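Local coordinates for protein abietadiene synthase, chloroplastic (Abies grandis, PDB 3S9V) that belongs to the terpene synthase family, as a chloroplastic, mainly helical enzyme with an N-terminal domain and a metal-binding domain, at residues Val277-Val280 against Glu281-Ile285; Lys473-Ser476 against Ile477-Glu481; Tyr580-Phe583 against Asn584-Lys588; Asn737-Asp741 against Ile742-Leu746. All coordinates share one frame; numbering follows the deposited sequence.

Contact 1 (Val277-Val280 against Glu281-Ile285)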
loop_
_atom_site.group_PDB
_atom_site.type_symbol
_atom_site.label_atom_id
_atom_site.label_comp_id
_atom_site.label_asym_id
_atom_site.label_seq_id
_atom_site.Cartn_x
_atom_site.Cartn_y
_atom_site.Cartn_z
ATOM N N VAL A 277 6.660 1.031 -8.043
ATOM C CA VAL A 277 5.242 1.047 -8.399
ATOM C C VAL A 277 4.360 1.355 -7.196
ATOM O O VAL A 277 3.407 2.135 -7.287
ATOM C CB VAL A 277 4.803 -0.320 -8.986
ATOM C CG1 VAL A 277 3.274 -0.426 -9.016
ATOM C CG2 VAL A 277 5.375 -0.493 -10.386
ATOM N N ASP A 278 4.675 0.726 -6.070
ATOM C CA ASP A 278 3.902 0.918 -4.847
ATOM C C ASP A 278 4.072 2.357 -4.376
ATOM O O ASP A 278 3.131 2.972 -3.887
ATOM C CB ASP A 278 4.375 -0.064 -3.761
ATOM C CG ASP A 278 3.496 -0.035 -2.524
ATOM O OD1 ASP A 278 2.265 -0.191 -2.662
ATOM O OD2 ASP A 278 4.032 0.137 -1.412
ATOM N N THR A 279 5.274 2.893 -4.550
ATOM C CA THR A 279 5.571 4.263 -4.148
ATOM C C THR A 279 4.736 5.284 -4.904
ATOM O O THR A 279 4.127 6.155 -4.292
ATOM C CB THR A 279 7.065 4.594 -4.359
ATOM O OG1 THR A 279 7.854 3.719 -3.549
ATOM C CG2 THR A 279 7.366 6.037 -3.968
ATOM N N VAL A 280 4.711 5.184 -6.231
ATOM C CA VAL A 280 3.932 6.129 -7.034
ATOM C C VAL A 280 2.421 5.931 -6.849
ATOM O O VAL A 280 1.638 6.877 -7.011
ATOM C CB VAL A 280 4.290 6.033 -8.533
ATOM C CG1 VAL A 280 5.744 6.413 -8.742
ATOM C CG2 VAL A 280 4.028 4.635 -9.051
ATOM N N GLU A 281 2.003 4.713 -6.507
ATOM C CA GLU A 281 0.580 4.485 -6.279
ATOM C C GLU A 281 0.178 5.101 -4.941
ATOM O O GLU A 281 -0.797 5.846 -4.875
ATOM C CB GLU A 281 0.245 2.991 -6.288
ATOM C CG GLU A 281 0.438 2.328 -7.647
ATOM C CD GLU A 281 -0.092 0.905 -7.693
ATOM O OE1 GLU A 281 0.263 0.103 -6.800
ATOM O OE2 GLU A 281 -0.858 0.588 -8.632
ATOM N N ARG A 282 0.943 4.807 -3.889
ATOM C CA ARG A 282 0.672 5.335 -2.545
ATOM C C ARG A 282 0.749 6.862 -2.477
ATOM O O ARG A 282 0.071 7.483 -1.656
ATOM C CB ARG A 282 1.656 4.760 -1.525
ATOM C CG ARG A 282 1.557 3.271 -1.313
ATOM C CD ARG A 282 2.600 2.810 -0.305
ATOM N NE ARG A 282 2.214 3.062 1.081
ATOM C CZ ARG A 282 3.003 2.819 2.125
ATOM N NH1 ARG A 282 4.218 2.329 1.935
ATOM N NH2 ARG A 282 2.565 3.025 3.362
ATOM N N LEU A 283 1.595 7.458 -3.317
ATOM C CA LEU A 283 1.731 8.911 -3.353
ATOM C C LEU A 283 0.634 9.540 -4.215
ATOM O O LEU A 283 0.531 10.760 -4.299
ATOM C CB LEU A 283 3.105 9.317 -3.890
ATOM C CG LEU A 283 4.296 9.165 -2.940
ATOM C CD1 LEU A 283 5.572 9.555 -3.677
ATOM C CD2 LEU A 283 4.100 10.045 -1.703
ATOM N N GLY A 284 -0.163 8.695 -4.866
ATOM C CA GLY A 284 -1.270 9.164 -5.688
ATOM C C GLY A 284 -0.967 9.741 -7.061
ATOM O O GLY A 284 -1.829 10.401 -7.645
ATOM N N ILE A 285 0.225 9.480 -7.591
ATOM C CA ILE A 285 0.621 10.008 -8.897
ATOM C C ILE A 285 0.785 8.943 -9.980
ATOM O O ILE A 285 1.331 9.219 -11.055
ATOM C CB ILE A 285 1.952 10.783 -8.798
ATOM C CG1 ILE A 285 3.019 9.899 -8.148
ATOM C CG2 ILE A 285 1.759 12.048 -7.980
ATOM C CD1 ILE A 285 4.398 10.540 -8.063
HETATM O O HOH W 1 -0.113 0.028 -4.118
#
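D278 and R282, one turn apart, carry the charged side of this stretch. With CG anti to the backbone N (chi1 -173°), the aspartate brings OD2 to 3.2 Å from CD of R282; OD2 and the R282 NH1 stay 4.0 Å apart, too far for a salt bridge. Each charge has its salt bridge outside the stretch, D278 with R328 and R371, R282 with E416, while the R282 guanidinium also makes a cation-pi contact with Y437. Water bridges the two acids: water 1 donates to OD1 of D278 at 2.8 Å and to OE1 of E281, so it probably eases their like charges, and the other E281 oxygen is taken by H333. V277 lies alongside E281, its CG1 against the carboxylate; the apolar contact is T279 CG2 to L283 CD1 at 4.0 Å, on the side covered by Y463 of helix 461-491. In the backbone, R282 N to D278 O is nearly straight (168°). G284 N bonds to E281 O at 2.9 Å, and the positive phi of G284 then turns I285 N back to V280 O at 3.0 Å. This is a Schellman motif, closing the C-terminal end of helix 269-282 in the N-terminal terpene synthase domain.

Contact 2 (Lys473-Ser476 against Ile477-Glu481)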
loop_
_atom_site.group_PDB
_atom_site.type_symbol
_atom_site.label_atom_id
_atom_site.label_comp_id
_atom_site.label_asym_id
_atom_site.label_seq_id
_atom_site.Cartn_x
_atom_site.Cartn_y
_atom_site.Cartn_z
ATOM N N LYS A 473 -2.485 20.821 -6.977
ATOM C CA LYS A 473 -3.092 21.228 -8.242
ATOM C C LYS A 473 -4.499 20.655 -8.336
ATOM O O LYS A 473 -5.419 21.322 -8.801
ATOM C CB LYS A 473 -2.272 20.726 -9.430
ATOM C CG LYS A 473 -2.984 20.871 -10.772
ATOM C CD LYS A 473 -2.257 20.116 -11.878
ATOM C CE LYS A 473 -3.072 20.090 -13.158
ATOM N NZ LYS A 473 -2.449 19.209 -14.184
ATOM N N VAL A 474 -4.655 19.410 -7.898
ATOM C CA VAL A 474 -5.954 18.738 -7.926
ATOM C C VAL A 474 -6.921 19.348 -6.900
ATOM O O VAL A 474 -8.084 19.637 -7.210
ATOM C CB VAL A 474 -5.799 17.225 -7.630
ATOM C CG1 VAL A 474 -7.161 16.560 -7.555
ATOM C CG2 VAL A 474 -4.954 16.578 -8.705
ATOM N N GLN A 475 -6.425 19.538 -5.681
ATOM C CA GLN A 475 -7.217 20.102 -4.598
ATOM C C GLN A 475 -7.691 21.513 -4.955
ATOM O O GLN A 475 -8.771 21.934 -4.554
ATOM C CB GLN A 475 -6.382 20.133 -3.316
ATOM C CG GLN A 475 -7.113 20.670 -2.108
ATOM C CD GLN A 475 -6.200 20.872 -0.917
ATOM O OE1 GLN A 475 -5.298 21.711 -0.946
ATOM N NE2 GLN A 475 -6.430 20.102 0.143
ATOM N N SER A 476 -6.878 22.241 -5.711
ATOM C CA SER A 476 -7.230 23.595 -6.117
ATOM C C SER A 476 -8.447 23.544 -7.036
ATOM O O SER A 476 -9.407 24.296 -6.860
ATOM C CB SER A 476 -6.053 24.250 -6.840
ATOM O OG SER A 476 -6.389 25.559 -7.262
ATOM N N ILE A 477 -8.391 22.653 -8.020
ATOM C CA ILE A 477 -9.486 22.471 -8.964
ATOM C C ILE A 477 -10.763 22.058 -8.223
ATOM O O ILE A 477 -11.861 22.481 -8.583
ATOM C CB ILE A 477 -9.125 21.390 -10.000
ATOM C CG1 ILE A 477 -7.990 21.899 -10.900
ATOM C CG2 ILE A 477 -10.356 20.999 -10.797
ATOM C CD1 ILE A 477 -7.469 20.865 -11.888
ATOM N N HIS A 478 -10.602 21.240 -7.183
ATOM C CA HIS A 478 -11.723 20.761 -6.372
ATOM C C HIS A 478 -12.395 21.877 -5.573
ATOM O O HIS A 478 -13.607 21.853 -5.378
ATOM C CB HIS A 478 -11.258 19.647 -5.414
ATOM C CG HIS A 478 -11.024 18.326 -6.086
ATOM N ND1 HIS A 478 -10.516 17.231 -5.421
ATOM C CD2 HIS A 478 -11.241 17.919 -7.361
ATOM C CE1 HIS A 478 -10.429 16.210 -6.255
ATOM N NE2 HIS A 478 -10.863 16.601 -7.439
ATOM N N GLN A 479 -11.611 22.845 -5.107
ATOM C CA GLN A 479 -12.149 23.969 -4.345
ATOM C C GLN A 479 -13.028 24.839 -5.232
ATOM O O GLN A 479 -13.994 25.440 -4.767
ATOM C CB GLN A 479 -11.014 24.802 -3.762
ATOM C CG GLN A 479 -10.151 24.009 -2.811
ATOM C CD GLN A 479 -8.956 24.780 -2.331
ATOM O OE1 GLN A 479 -8.257 25.408 -3.120
ATOM N NE2 GLN A 479 -8.701 24.727 -1.028
ATOM N N THR A 480 -12.683 24.906 -6.511
ATOM C CA THR A 480 -13.459 25.677 -7.472
ATOM C C THR A 480 -14.794 24.962 -7.661
ATOM O O THR A 480 -15.859 25.545 -7.449
ATOM C CB THR A 480 -12.736 25.754 -8.831
ATOM O OG1 THR A 480 -11.512 26.481 -8.677
ATOM C CG2 THR A 480 -13.606 26.444 -9.866
ATOM N N GLU A 481 -14.725 23.690 -8.051
ATOM C CA GLU A 481 -15.924 22.885 -8.267
ATOM C C GLU A 481 -16.889 22.968 -7.086
ATOM O O GLU A 481 -18.113 23.063 -7.262
ATOM C CB GLU A 481 -15.542 21.424 -8.502
ATOM C CG GLU A 481 -14.714 21.196 -9.763
ATOM C CD GLU A 481 -14.346 19.730 -9.988
ATOM O OE1 GLU A 481 -13.672 19.438 -10.999
ATOM O OE2 GLU A 481 -14.727 18.873 -9.161
HETATM O O HOH W 2 -8.856 26.994 -6.061
#
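V474 lays its CG1 over one face of the H478 ring, a CH-pi contact with the methyl 3.9 Å from the ring centroid and 27° off the ring normal. This is an i to i+4 pair inside the long helix 461-491 of a mainly helical terpene synthase, and the two side chains run alongside each other, pointing the same way. CE1 is the ring atom nearest the methyl, with V474 CG1 at 3.5 Å. The V474 carbonyl oxygen also lies over a face of the ring, toward its rim, and it accepts the backbone N-H of H478 at 3.0 Å from H478 N. Because CG1 of V474 is anti to its own N (chi1 176°), this methyl is directed along the helix to the histidine. Beyond the pair, H478 NE2 bonds to the F516 carbonyl, which helps fix the rotation of the ring, and Y508 and A512 of helix 504-514 pack on it.

On another side of the helix, Q479 runs out extended, with its CG 3.0 Å from Q475 O, the acceptor of its own backbone N-H. The amide nitrogens of Q475 and Q479 both go to carbonyls near the C-terminus, those of Q782 and L780. I477 leans its CG1 toward K473 O, although the backbone bond there is weak. Water 2 joins the outer surface: it donates to S476 O at 2.9 Å, lies 3.1 Å from S476 OG and donates weakly to Q479 OE1 at 3.4 Å.

Contact 3 (Tyr580-Phe583 against Asn584-Lys588)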
loop_
_atom_site.group_PDB
_atom_site.type_symbol
_atom_site.label_atom_id
_atom_site.label_comp_id
_atom_site.label_asym_id
_atom_site.label_seq_id
_atom_site.Cartn_x
_atom_site.Cartn_y
_atom_site.Cartn_z
ATOM N N TYR A 580 -36.959 18.206 -10.739
ATOM C CA TYR A 580 -37.274 18.280 -12.167
ATOM C C TYR A 580 -36.311 19.195 -12.944
ATOM O O TYR A 580 -35.828 18.835 -14.020
ATOM C CB TYR A 580 -38.724 18.766 -12.321
ATOM C CG TYR A 580 -39.235 19.009 -13.734
ATOM C CD1 TYR A 580 -39.314 20.305 -14.260
ATOM C CD2 TYR A 580 -39.722 17.959 -14.509
ATOM C CE1 TYR A 580 -39.879 20.546 -15.522
ATOM C CE2 TYR A 580 -40.285 18.187 -15.767
ATOM C CZ TYR A 580 -40.363 19.482 -16.266
ATOM O OH TYR A 580 -40.934 19.696 -17.504
ATOM N N ASN A 581 -36.029 20.374 -12.403
ATOM C CA ASN A 581 -35.122 21.290 -13.085
ATOM C C ASN A 581 -33.702 20.726 -13.138
ATOM O O ASN A 581 -33.026 20.809 -14.161
ATOM C CB ASN A 581 -35.112 22.658 -12.393
ATOM C CG ASN A 581 -36.448 23.372 -12.494
ATOM O OD1 ASN A 581 -37.210 23.147 -13.432
ATOM N ND2 ASN A 581 -36.730 24.248 -11.532
ATOM N N THR A 582 -33.255 20.148 -12.030
ATOM C CA THR A 582 -31.924 19.581 -11.974
ATOM C C THR A 582 -31.762 18.434 -12.965
ATOM O O THR A 582 -30.804 18.411 -13.736
ATOM C CB THR A 582 -31.592 19.070 -10.567
ATOM O OG1 THR A 582 -31.455 20.182 -9.676
ATOM C CG2 THR A 582 -30.304 18.275 -10.579
ATOM N N PHE A 583 -32.700 17.495 -12.983
ATOM C CA PHE A 583 -32.534 16.382 -13.896
ATOM C C PHE A 583 -32.830 16.610 -15.367
ATOM O O PHE A 583 -32.391 15.823 -16.205
ATOM C CB PHE A 583 -33.257 15.153 -13.364
ATOM C CG PHE A 583 -32.556 14.532 -12.195
ATOM C CD1 PHE A 583 -32.882 14.899 -10.891
ATOM C CD2 PHE A 583 -31.496 13.646 -12.399
ATOM C CE1 PHE A 583 -32.157 14.399 -9.805
ATOM C CE2 PHE A 583 -30.764 13.143 -11.321
ATOM C CZ PHE A 583 -31.095 13.522 -10.021
ATOM N N ASN A 584 -33.565 17.667 -15.701
ATOM C CA ASN A 584 -33.802 17.951 -17.111
ATOM C C ASN A 584 -32.444 18.416 -17.631
ATOM O O ASN A 584 -32.085 18.182 -18.786
ATOM C CB ASN A 584 -34.833 19.067 -17.303
ATOM C CG ASN A 584 -36.248 18.544 -17.388
ATOM O OD1 ASN A 584 -36.490 17.422 -17.852
ATOM N ND2 ASN A 584 -37.198 19.361 -16.960
ATOM N N ASP A 585 -31.699 19.072 -16.744
ATOM C CA ASP A 585 -30.366 19.578 -17.042
ATOM C C ASP A 585 -29.430 18.391 -17.266
ATOM O O ASP A 585 -28.804 18.278 -18.321
ATOM C CB ASP A 585 -29.870 20.433 -15.870
ATOM C CG ASP A 585 -28.466 20.976 -16.086
ATOM O OD1 ASP A 585 -27.969 21.704 -15.198
ATOM O OD2 ASP A 585 -27.858 20.681 -17.138
ATOM N N ILE A 586 -29.342 17.513 -16.268
ATOM C CA ILE A 586 -28.509 16.314 -16.341
ATOM C C ILE A 586 -28.926 15.451 -17.533
ATOM O O ILE A 586 -28.093 14.807 -18.165
ATOM C CB ILE A 586 -28.620 15.504 -15.022
ATOM C CG1 ILE A 586 -27.819 16.209 -13.931
ATOM C CG2 ILE A 586 -28.144 14.064 -15.216
ATOM C CD1 ILE A 586 -27.956 15.587 -12.561
ATOM N N ALA A 587 -30.213 15.458 -17.859
ATOM C CA ALA A 587 -30.712 14.672 -18.984
ATOM C C ALA A 587 -30.184 15.231 -20.307
ATOM O O ALA A 587 -29.774 14.485 -21.194
ATOM C CB ALA A 587 -32.244 14.671 -18.987
ATOM N N LYS A 588 -30.207 16.552 -20.425
ATOM C CA LYS A 588 -29.748 17.248 -21.618
ATOM C C LYS A 588 -28.256 17.002 -21.844
ATOM O O LYS A 588 -27.848 16.578 -22.927
ATOM C CB LYS A 588 -30.024 18.747 -21.459
ATOM C CG LYS A 588 -29.528 19.631 -22.588
ATOM C CD LYS A 588 -29.826 21.088 -22.271
ATOM C CE LYS A 588 -29.247 22.028 -23.313
ATOM N NZ LYS A 588 -29.458 23.455 -22.923
#
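The backbone is regular alpha-helix within helix 570-594, with I586 N to T582 O at 3.1 Å and 168° at the hydrogen, while A587 N meets F583 O at 2.8 Å; the bonds from D585 N are weak. Y580 and N584 make the distinctive side-chain pair, an i to i+4 amide-on-ring contact within one helix of the metal-binding domain of the terpene synthase family. The amide nitrogen of N584 sits over the centre of the tyrosine ring, 3.2 Å above its plane, with CZ the nearest ring atom to ND2, also at 3.2 Å. Ring and amide planes stand 74° apart, so the amide approaches the face steeply and does not stack flat on it. N584 OD1 bonds to the indole nitrogen of W560, and that bond helps hold the amide in this pose; the W560 ring also meets that of Y580.

A second group is apolar. I586 places CD1 3.9 Å from F583 CE2 and 4.1 Å from T582 CG2, each pair lying side by side and pointing the same way. T582 turns its methyl to I586 because CG2 is anti to the backbone N, while OG1 (chi1 -69°) stays beside that N and bonds to G578 O. Among its neighbours, this helix packs F583 and I586 onto I602 of helix 599-621 and I647 of helix 641-648, F583 meets W606 edge-to-face, and T582 and I586 pack on F533 and V526 of helix 521-541, respectively.

Contact 4 (Asn737-Asp741 against Ile742-Leu746)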
loop_
_atom_site.group_PDB
_atom_site.type_symbol
_atom_site.label_atom_id
_atom_site.label_comp_id
_atom_site.label_asym_id
_atom_site.label_seq_id
_atom_site.Cartn_x
_atom_site.Cartn_y
_atom_site.Cartn_z
ATOM N N ASN A 737 -13.873 -8.805 -12.526
ATOM C CA ASN A 737 -14.835 -8.473 -13.576
ATOM C C ASN A 737 -14.205 -7.647 -14.694
ATOM O O ASN A 737 -13.506 -6.664 -14.438
ATOM C CB ASN A 737 -16.047 -7.729 -12.995
ATOM C CG ASN A 737 -16.858 -8.590 -12.034
ATOM O OD1 ASN A 737 -16.701 -9.809 -11.985
ATOM N ND2 ASN A 737 -17.740 -7.954 -11.273
ATOM N N LYS A 738 -14.455 -8.059 -15.934
ATOM C CA LYS A 738 -13.921 -7.368 -17.104
ATOM C C LYS A 738 -14.813 -6.179 -17.429
ATOM O O LYS A 738 -15.667 -6.247 -18.307
ATOM C CB LYS A 738 -13.860 -8.333 -18.290
ATOM C CG LYS A 738 -12.998 -9.555 -18.016
ATOM C CD LYS A 738 -13.040 -10.560 -19.156
ATOM C CE LYS A 738 -12.226 -11.804 -18.812
ATOM N NZ LYS A 738 -12.264 -12.818 -19.897
ATOM N N ILE A 739 -14.596 -5.088 -16.701
ATOM C CA ILE A 739 -15.370 -3.861 -16.846
ATOM C C ILE A 739 -14.415 -2.674 -16.905
ATOM O O ILE A 739 -13.384 -2.673 -16.237
ATOM C CB ILE A 739 -16.288 -3.681 -15.631
ATOM C CG1 ILE A 739 -17.171 -4.920 -15.474
ATOM C CG2 ILE A 739 -17.102 -2.408 -15.767
ATOM C CD1 ILE A 739 -17.918 -4.977 -14.159
ATOM N N PRO A 740 -14.740 -1.646 -17.705
ATOM C CA PRO A 740 -13.829 -0.496 -17.766
ATOM C C PRO A 740 -13.536 0.020 -16.353
ATOM O O PRO A 740 -14.439 0.155 -15.527
ATOM C CB PRO A 740 -14.596 0.509 -18.624
ATOM C CG PRO A 740 -15.380 -0.373 -19.544
ATOM C CD PRO A 740 -15.883 -1.470 -18.618
ATOM N N ASP A 741 -12.262 0.293 -16.093
ATOM C CA ASP A 741 -11.780 0.757 -14.794
ATOM C C ASP A 741 -12.618 1.820 -14.079
ATOM O O ASP A 741 -12.919 1.679 -12.888
ATOM C CB ASP A 741 -10.342 1.270 -14.939
ATOM C CG ASP A 741 -9.604 1.335 -13.611
ATOM O OD1 ASP A 741 -9.440 0.270 -12.970
ATOM O OD2 ASP A 741 -9.188 2.446 -13.204
ATOM N N ILE A 742 -12.984 2.879 -14.796
ATOM C CA ILE A 742 -13.750 3.966 -14.203
ATOM C C ILE A 742 -15.073 3.524 -13.581
ATOM O O ILE A 742 -15.472 4.059 -12.547
ATOM C CB ILE A 742 -14.020 5.094 -15.234
ATOM C CG1 ILE A 742 -14.739 6.268 -14.558
ATOM C CG2 ILE A 742 -14.858 4.569 -16.370
ATOM C CD1 ILE A 742 -13.915 6.958 -13.484
ATOM N N TYR A 743 -15.748 2.550 -14.188
ATOM C CA TYR A 743 -17.021 2.080 -13.650
ATOM C C TYR A 743 -16.808 1.209 -12.410
ATOM O O TYR A 743 -17.630 1.216 -11.491
ATOM C CB TYR A 743 -17.807 1.327 -14.726
ATOM C CG TYR A 743 -18.064 2.167 -15.965
ATOM C CD1 TYR A 743 -17.332 1.960 -17.133
ATOM C CD2 TYR A 743 -19.004 3.200 -15.955
ATOM C CE1 TYR A 743 -17.524 2.760 -18.263
ATOM C CE2 TYR A 743 -19.204 4.011 -17.080
ATOM C CZ TYR A 743 -18.459 3.781 -18.230
ATOM O OH TYR A 743 -18.639 4.566 -19.347
ATOM N N LYS A 744 -15.694 0.479 -12.374
ATOM C CA LYS A 744 -15.371 -0.351 -11.217
ATOM C C LYS A 744 -15.036 0.538 -10.022
ATOM O O LYS A 744 -15.337 0.194 -8.881
ATOM C CB LYS A 744 -14.195 -1.292 -11.531
ATOM C CG LYS A 744 -14.559 -2.326 -12.579
ATOM C CD LYS A 744 -13.720 -3.575 -12.490
ATOM C CE LYS A 744 -12.308 -3.358 -12.966
ATOM N NZ LYS A 744 -11.543 -4.642 -12.864
ATOM N N ARG A 745 -14.424 1.689 -10.289
ATOM C CA ARG A 745 -14.083 2.635 -9.231
ATOM C C ARG A 745 -15.364 3.277 -8.687
ATOM O O ARG A 745 -15.520 3.451 -7.478
ATOM C CB ARG A 745 -13.134 3.716 -9.763
ATOM C CG ARG A 745 -11.735 3.204 -10.117
ATOM C CD ARG A 745 -10.913 4.250 -10.873
ATOM N NE ARG A 745 -10.741 5.482 -10.109
ATOM C CZ ARG A 745 -10.263 6.615 -10.611
ATOM N NH1 ARG A 745 -9.904 6.686 -11.891
ATOM N NH2 ARG A 745 -10.144 7.683 -9.832
ATOM N N LEU A 746 -16.285 3.622 -9.582
ATOM C CA LEU A 746 -17.546 4.230 -9.161
ATOM C C LEU A 746 -18.321 3.291 -8.254
ATOM O O LEU A 746 -18.917 3.716 -7.276
ATOM C CB LEU A 746 -18.410 4.583 -10.371
ATOM C CG LEU A 746 -18.076 5.892 -11.076
ATOM C CD1 LEU A 746 -18.913 6.015 -12.336
ATOM C CD2 LEU A 746 -18.342 7.063 -10.133
HETATM O O HOH W 3 -9.952 5.075 -14.421
#
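P740 comes at the edge of the Y743 ring, near its plane, with CB 3.4 Å from Y743 CD1, so the proline abuts the rim of the tyrosine. I739 meets the same tyrosine at its CB, crossing it obliquely with CG2 3.9 Å from Y743 CB. The CB of I739 also meets the stem of K744, 3.8 Å from its CG. Past that point the lysine bends at chi3 (-73°) and carries NZ back to N737 O, a 3.2 Å bond close to the carbonyl axis; NZ has a second acceptor in F734 O, so the lysine ties the first turns of helix 741-757 to the loop and to the end of helix 712-736. P740 is the N-cap residue, and its carbonyl accepts weak bonds from Y743 N and K744 N. D741 and R745 set their flat groups 43° apart. OD2 of D741 touches R745 CD, and water 3 bridges the charged ends, 3.0 Å from D741 OD2 and 3.0 Å from R745 NH1, while E517 and F514 O also hold the guanidinium. The turn joins helix 712-736 to helix 741-757, with I739 on F670 of helix 669-693, P740 and Y743 on V660 of helix 658-661, and Y743 OH bonded to T652.

How the contacts relate
Contact 1 is the buried one, its centre about 8 Å from the centre of the chain, whereas contacts 2, 3 and 4 are partly buried and lie farther out, the centre of contact 3 about 40 Å from it. Contacts 2 and 3 are mid-helix turns; contact 1 ends a helix and contact 4 begins one. Contact 1 touches helix 461-491, which also holds contact 2, though their nearest atoms stay about 7 Å apart. Helix 521-541 is touched by contacts 2, 3 and 4. Aspartate-arginine pairs without a direct salt bridge mark contacts 1 and 4, bridged by water in contact 4 alone, whereas in contacts 2 and 3 a methyl or an amide lies over a ring.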